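Local coordinates for protein dextranase (PDB 6NZS) that catalyses the endohydrolysis of (1->6)-alpha-D-glucosidic linkages in dextran, as a family 49 glycoside hydrolase with a right-handed parallel beta-helix, at residues I414-T419 with T469-M474; C448-S453 with I500-L505. All coordinates share one frame; numbering follows the deposited sequence.

Followed from the N terminus, the chain passes 414-419, then 448-453, 469-474 and finally 500-505, so the two contacts cross: interaction 1 closes a loop of 49 residues that contains 448-453, and interaction 2 closes one of 46 that contains 469-474. Both join the same two walls of the beta-helix across its interior. Strands 414-415 and 450-452 are neighbours in one parallel sheet, and strands 469-482 and 495-507 run side by side, parallel, on the facing wall. The contact centres lie about 11 Å apart, and the two are bridged on each wall, by Gln-415 NE2 to Asn-451 OD1 (2.9 Å) and by Met-474 O to His-501 N (2.9 Å), both probable hydrogen bonds.

Interaction 1 of 2, residues I414-T419 with T469-M474; sequences IQWGWT and TTVKNM
Trp-416 and Met-474 meet inside the parallel beta-helix, where the loop just past strand 414-415 faces strand 469-482 across the core. The touching atom of the methionine is its terminal methyl. CE stands over one face of the indole, 3.6 Å from the centroid of the five-membered ring and 20° off the ring normal, a CH-pi contact. Its closest pair is Met-474 CE to Trp-416 CD2 at 3.4 Å. A bend at chi3 turns this methyl onto the ring. Met-474 SD sits farther out above the same ring, 5.0 Å from its centroid, a longer Met-aromatic contact behind the methyl. The indole owes its place to chi1 of 70°, which sets CG between the backbone N and the carbonyl carbon and presents one face of the ring to Met-474.

Val-471 supplies the second contact. Its CG1 approaches the pyrrole part of the indole obliquely, 3.9 Å from Trp-416 CD1. The Met-474 side chain is flanked by Ile-423 and Val-426 of strand 423-435 and by Ile-500 of strand 495-507, so the methyl that covers the indole belongs to a side chain itself embedded among those of the neighbouring coils.

The polar side chain next to the tryptophan, Gln-415, is bonded on its own side of the helix. It turns away from Met-474, and its amide is held by Asp-389 through NE2 and by Ser-453 N through OE1. The same oxygen takes up the backbone just past Trp-416: Gly-417 N donates to Gln-415 OE1 at 2.8 Å, in the carbonyl plane and on a lone pair, with an N-H...O angle of 148°.

Interaction 2 of 2, residues C448-S453 with I500-L505; sequences CILNSS and IHVKNL
Four aliphatic side chains, Ile-449 and Leu-450 on one wall and Val-502 and Leu-505 on the other, pack in the interior of the parallel beta-helix where strand 450-452 faces strand 495-507. The contact between the two segments is wholly apolar, and all four residues are buried.

Methyl-to-methyl packing takes three forms. Leu-450 and Val-502 meet end on, tip to tip, CD2 of the leucine lying 4.1 Å from CG2 of the valine, while Leu-450 CD1 approaches Val-502 CG1 at 4.2 Å; the leucine's forked end thus meets both valine methyls. Leu-450 instead runs alongside Leu-505, pointing the other way. The leucine on strand 495-507 has CG anti to its backbone N (chi1 169°), and this carries its branches toward Leu-450 and Ile-449. Ile-449 crosses the same leucine at an angle and offers the methyl of its short branch. Further apolar cover comes from within each wall: Ile-489 lies against Leu-450, and Leu-547 and Tyr-550 of strand 545-552 against Val-502 and Leu-505.

Polar and covalent links lie to the side of this apolar patch. Cys-448 is joined by a disulfide to Cys-487, and Asn-451, whose side chain is directed away from the facing strand, is held through ND2 by the carbonyl oxygens of Arg-490 and Tyr-445. On the facing wall, His-501 NE2 is hydrogen-bonded to Glu-548. Across the core, Leu-505 divides its two methyls between neighbouring residues: CD2 lies 4.0 Å from Leu-450 CD1, and CD1 lies 4.1 Å from Ile-449 CG2.

Interaction 1 of 2, residues I414-T419 with T469-M474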
loop_
_atom_site.group_PDB
_atom_site.type_symbol
_atom_site.label_atom_id
_atom_site.label_comp_id
_atom_site.label_asym_id
_atom_site.label_seq_id
_atom_site.Cartn_x
_atom_site.Cartn_y
_atom_site.Cartn_z
ATOM N N ILE A 414 -6.136 7.993 1.466
ATOM C CA ILE A 414 -5.574 9.103 0.697
ATOM C C ILE A 414 -5.343 10.289 1.632
ATOM O O ILE A 414 -6.231 10.657 2.406
ATOM C CB ILE A 414 -6.542 9.489 -0.430
ATOM C CG1 ILE A 414 -6.542 8.416 -1.519
ATOM C CG2 ILE A 414 -6.195 10.866 -0.998
ATOM C CD1 ILE A 414 -7.844 8.334 -2.310
ATOM N N GLN A 415 -4.157 10.910 1.547
ATOM C CA GLN A 415 -3.769 12.020 2.419
ATOM C C GLN A 415 -3.236 13.178 1.582
ATOM O O GLN A 415 -2.373 12.972 0.729
ATOM C CB GLN A 415 -2.644 11.551 3.346
ATOM C CG GLN A 415 -2.110 12.623 4.302
ATOM C CD GLN A 415 -3.158 13.054 5.294
ATOM O OE1 GLN A 415 -3.704 14.151 5.209
ATOM N NE2 GLN A 415 -3.472 12.168 6.241
ATOM N N TRP A 416 -3.712 14.400 1.856
ATOM C CA TRP A 416 -3.070 15.594 1.304
ATOM C C TRP A 416 -2.850 16.687 2.342
ATOM O O TRP A 416 -2.412 17.790 1.980
ATOM C CB TRP A 416 -3.781 16.135 0.049
ATOM C CG TRP A 416 -5.129 16.761 0.261
ATOM C CD1 TRP A 416 -5.396 18.050 0.647
ATOM C CD2 TRP A 416 -6.404 16.132 0.064
ATOM N NE1 TRP A 416 -6.757 18.252 0.701
ATOM C CE2 TRP A 416 -7.397 17.093 0.351
ATOM C CE3 TRP A 416 -6.800 14.853 -0.346
ATOM C CZ2 TRP A 416 -8.761 16.813 0.250
ATOM C CZ3 TRP A 416 -8.160 14.571 -0.433
ATOM C CH2 TRP A 416 -9.122 15.547 -0.133
ATOM N N GLY A 417 -3.106 16.408 3.620
ATOM C CA GLY A 417 -2.925 17.383 4.680
ATOM C C GLY A 417 -1.572 17.331 5.362
ATOM O O GLY A 417 -0.542 17.133 4.701
ATOM N N TRP A 418 -1.582 17.512 6.691
ATOM C CA TRP A 418 -0.416 17.573 7.585
ATOM C C TRP A 418 0.311 18.917 7.573
ATOM O O TRP A 418 0.866 19.320 8.599
ATOM C CB TRP A 418 0.592 16.439 7.363
ATOM C CG TRP A 418 0.129 15.040 7.718
ATOM C CD1 TRP A 418 0.051 13.968 6.869
ATOM C CD2 TRP A 418 -0.253 14.552 9.018
ATOM N NE1 TRP A 418 -0.380 12.854 7.553
ATOM C CE2 TRP A 418 -0.575 13.184 8.870
ATOM C CE3 TRP A 418 -0.376 15.144 10.284
ATOM C CZ2 TRP A 418 -0.994 12.392 9.939
ATOM C CZ3 TRP A 418 -0.790 14.352 11.350
ATOM C CH2 TRP A 418 -1.104 12.991 11.166
ATOM N N THR A 419 0.385 19.577 6.421
ATOM C CA THR A 419 0.961 20.914 6.310
ATOM C C THR A 419 0.194 21.653 5.228
ATOM O O THR A 419 -0.448 21.022 4.380
ATOM C CB THR A 419 2.454 20.887 5.918
ATOM O OG1 THR A 419 2.607 20.478 4.549
ATOM C CG2 THR A 419 3.285 19.979 6.797
ATOM N N THR A 469 -1.476 29.526 0.445
ATOM C CA THR A 469 -1.222 28.294 -0.284
ATOM C C THR A 469 -2.551 27.764 -0.807
ATOM O O THR A 469 -3.613 28.074 -0.259
ATOM C CB THR A 469 -0.546 27.244 0.612
ATOM O OG1 THR A 469 -1.403 26.927 1.716
ATOM C CG2 THR A 469 0.784 27.770 1.151
ATOM N N THR A 470 -2.488 26.978 -1.887
ATOM C CA THR A 470 -3.694 26.481 -2.540
ATOM C C THR A 470 -3.519 25.030 -2.962
ATOM O O THR A 470 -2.541 24.686 -3.632
ATOM C CB THR A 470 -4.045 27.330 -3.766
ATOM O OG1 THR A 470 -4.172 28.699 -3.369
ATOM C CG2 THR A 470 -5.360 26.880 -4.360
ATOM N N VAL A 471 -4.482 24.195 -2.574
ATOM C CA VAL A 471 -4.633 22.830 -3.068
ATOM C C VAL A 471 -5.836 22.838 -4.003
ATOM O O VAL A 471 -6.955 23.151 -3.573
ATOM C CB VAL A 471 -4.842 21.852 -1.900
ATOM C CG1 VAL A 471 -5.224 20.468 -2.409
ATOM C CG2 VAL A 471 -3.591 21.804 -1.036
ATOM N N LYS A 472 -5.624 22.507 -5.278
ATOM C CA LYS A 472 -6.717 22.643 -6.232
ATOM C C LYS A 472 -6.645 21.602 -7.342
ATOM O O LYS A 472 -5.588 21.039 -7.642
ATOM C CB LYS A 472 -6.766 24.057 -6.830
ATOM C CG LYS A 472 -5.535 24.421 -7.635
ATOM C CD LYS A 472 -5.648 25.840 -8.171
ATOM C CE LYS A 472 -4.459 26.175 -9.048
ATOM N NZ LYS A 472 -4.492 27.607 -9.455
ATOM N N ASN A 473 -7.804 21.370 -7.965
ATOM C CA ASN A 473 -7.893 20.576 -9.185
ATOM C C ASN A 473 -7.388 19.153 -8.960
ATOM O O ASN A 473 -6.496 18.662 -9.650
ATOM C CB ASN A 473 -7.171 21.265 -10.345
ATOM C CG ASN A 473 -7.787 22.603 -10.691
ATOM O OD1 ASN A 473 -9.010 22.755 -10.684
ATOM N ND2 ASN A 473 -6.942 23.587 -10.983
ATOM N N MET A 474 -7.975 18.491 -7.969
ATOM C CA MET A 474 -7.673 17.101 -7.659
ATOM C C MET A 474 -8.935 16.301 -7.911
ATOM O O MET A 474 -9.996 16.624 -7.361
ATOM C CB MET A 474 -7.222 16.946 -6.208
ATOM C CG MET A 474 -6.083 17.867 -5.829
ATOM S SD MET A 474 -5.065 17.176 -4.516
ATOM C CE MET A 474 -6.258 17.075 -3.201
#

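Interaction 2 of 2, residues C448-S453 with I500-L505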
loop_
_atom_site.group_PDB
_atom_site.type_symbol
_atom_site.label_atom_id
_atom_site.label_comp_id
_atom_site.label_asym_id
_atom_site.label_seq_id
_atom_site.Cartn_x
_atom_site.Cartn_y
_atom_site.Cartn_z
ATOM N N CYS A 448 -10.264 7.983 7.664
ATOM C CA CYS A 448 -11.243 7.937 6.576
ATOM C C CYS A 448 -10.601 7.567 5.247
ATOM O O CYS A 448 -9.374 7.489 5.135
ATOM C CB CYS A 448 -12.039 9.240 6.412
ATOM S SG CYS A 448 -12.757 9.913 7.922
ATOM N N ILE A 449 -11.431 7.355 4.227
ATOM C CA ILE A 449 -10.909 7.025 2.904
ATOM C C ILE A 449 -10.096 8.188 2.336
ATOM O O ILE A 449 -8.995 7.993 1.809
ATOM C CB ILE A 449 -12.055 6.591 1.972
ATOM C CG1 ILE A 449 -12.823 5.399 2.570
ATOM C CG2 ILE A 449 -11.510 6.262 0.588
ATOM C CD1 ILE A 449 -11.988 4.127 2.749
ATOM N N LEU A 450 -10.625 9.411 2.427
ATOM C CA LEU A 450 -9.945 10.617 1.951
ATOM C C LEU A 450 -9.738 11.592 3.108
ATOM O O LEU A 450 -10.623 11.769 3.950
ATOM C CB LEU A 450 -10.748 11.288 0.827
ATOM C CG LEU A 450 -10.988 10.419 -0.407
ATOM C CD1 LEU A 450 -12.447 9.989 -0.500
ATOM C CD2 LEU A 450 -10.550 11.165 -1.667
ATOM N N ASN A 451 -8.577 12.253 3.138
ATOM C CA ASN A 451 -8.210 13.014 4.327
ATOM C C ASN A 451 -7.243 14.137 3.986
ATOM O O ASN A 451 -6.300 13.944 3.218
ATOM C CB ASN A 451 -7.564 12.045 5.328
ATOM C CG ASN A 451 -7.212 12.668 6.673
ATOM O OD1 ASN A 451 -6.149 12.368 7.210
ATOM N ND2 ASN A 451 -8.102 13.483 7.243
ATOM N N SER A 452 -7.500 15.302 4.572
ATOM C CA SER A 452 -6.489 16.328 4.821
ATOM C C SER A 452 -6.370 16.422 6.337
ATOM O O SER A 452 -7.193 17.067 6.996
ATOM C CB SER A 452 -6.888 17.672 4.226
ATOM O OG SER A 452 -6.017 18.696 4.720
ATOM N N SER A 453 -5.368 15.752 6.894
ATOM C CA SER A 453 -5.161 15.803 8.332
ATOM C C SER A 453 -4.780 17.215 8.766
ATOM O O SER A 453 -4.227 18.006 7.988
ATOM C CB SER A 453 -4.055 14.832 8.744
ATOM O OG SER A 453 -3.872 14.836 10.158
ATOM N N ILE A 500 -12.104 20.119 -5.881
ATOM C CA ILE A 500 -11.792 18.745 -5.508
ATOM C C ILE A 500 -12.993 17.904 -5.907
ATOM O O ILE A 500 -14.127 18.222 -5.537
ATOM C CB ILE A 500 -11.537 18.644 -3.995
ATOM C CG1 ILE A 500 -10.554 19.729 -3.524
ATOM C CG2 ILE A 500 -11.097 17.219 -3.623
ATOM C CD1 ILE A 500 -9.189 19.689 -4.189
ATOM N N HIS A 501 -12.762 16.847 -6.676
ATOM C CA HIS A 501 -13.851 16.041 -7.203
ATOM C C HIS A 501 -13.648 14.600 -6.766
ATOM O O HIS A 501 -12.576 14.031 -6.991
ATOM C CB HIS A 501 -13.898 16.138 -8.731
ATOM C CG HIS A 501 -15.224 15.776 -9.320
ATOM N ND1 HIS A 501 -16.096 16.714 -9.833
ATOM C CD2 HIS A 501 -15.826 14.573 -9.477
ATOM C CE1 HIS A 501 -17.178 16.100 -10.283
ATOM N NE2 HIS A 501 -17.039 14.800 -10.081
ATOM N N VAL A 502 -14.672 14.020 -6.139
ATOM C CA VAL A 502 -14.682 12.610 -5.750
ATOM C C VAL A 502 -15.873 11.974 -6.449
ATOM O O VAL A 502 -17.027 12.238 -6.083
ATOM C CB VAL A 502 -14.772 12.436 -4.226
ATOM C CG1 VAL A 502 -14.735 10.953 -3.850
ATOM C CG2 VAL A 502 -13.644 13.191 -3.526
ATOM N N LYS A 503 -15.604 11.155 -7.460
ATOM C CA LYS A 503 -16.641 10.534 -8.272
ATOM C C LYS A 503 -16.642 9.030 -8.032
ATOM O O LYS A 503 -15.593 8.378 -8.104
ATOM C CB LYS A 503 -16.425 10.822 -9.760
ATOM C CG LYS A 503 -17.535 10.276 -10.641
ATOM C CD LYS A 503 -17.395 10.745 -12.092
ATOM C CE LYS A 503 -18.563 10.235 -12.922
ATOM N NZ LYS A 503 -18.606 10.856 -14.279
ATOM N N ASN A 504 -17.820 8.476 -7.761
ATOM C CA ASN A 504 -17.982 7.038 -7.529
ATOM C C ASN A 504 -17.111 6.529 -6.378
ATOM O O ASN A 504 -16.461 5.482 -6.474
ATOM C CB ASN A 504 -17.788 6.200 -8.801
ATOM C CG ASN A 504 -18.232 4.751 -8.606
ATOM O OD1 ASN A 504 -19.125 4.466 -7.795
ATOM N ND2 ASN A 504 -17.597 3.830 -9.324
ATOM N N LEU A 505 -17.108 7.273 -5.275
ATOM C CA LEU A 505 -16.717 6.695 -3.992
ATOM C C LEU A 505 -17.878 5.811 -3.568
ATOM O O LEU A 505 -18.933 6.309 -3.160
ATOM C CB LEU A 505 -16.466 7.794 -2.963
ATOM C CG LEU A 505 -16.297 7.307 -1.516
ATOM C CD1 LEU A 505 -15.109 6.357 -1.404
ATOM C CD2 LEU A 505 -16.160 8.468 -0.546
#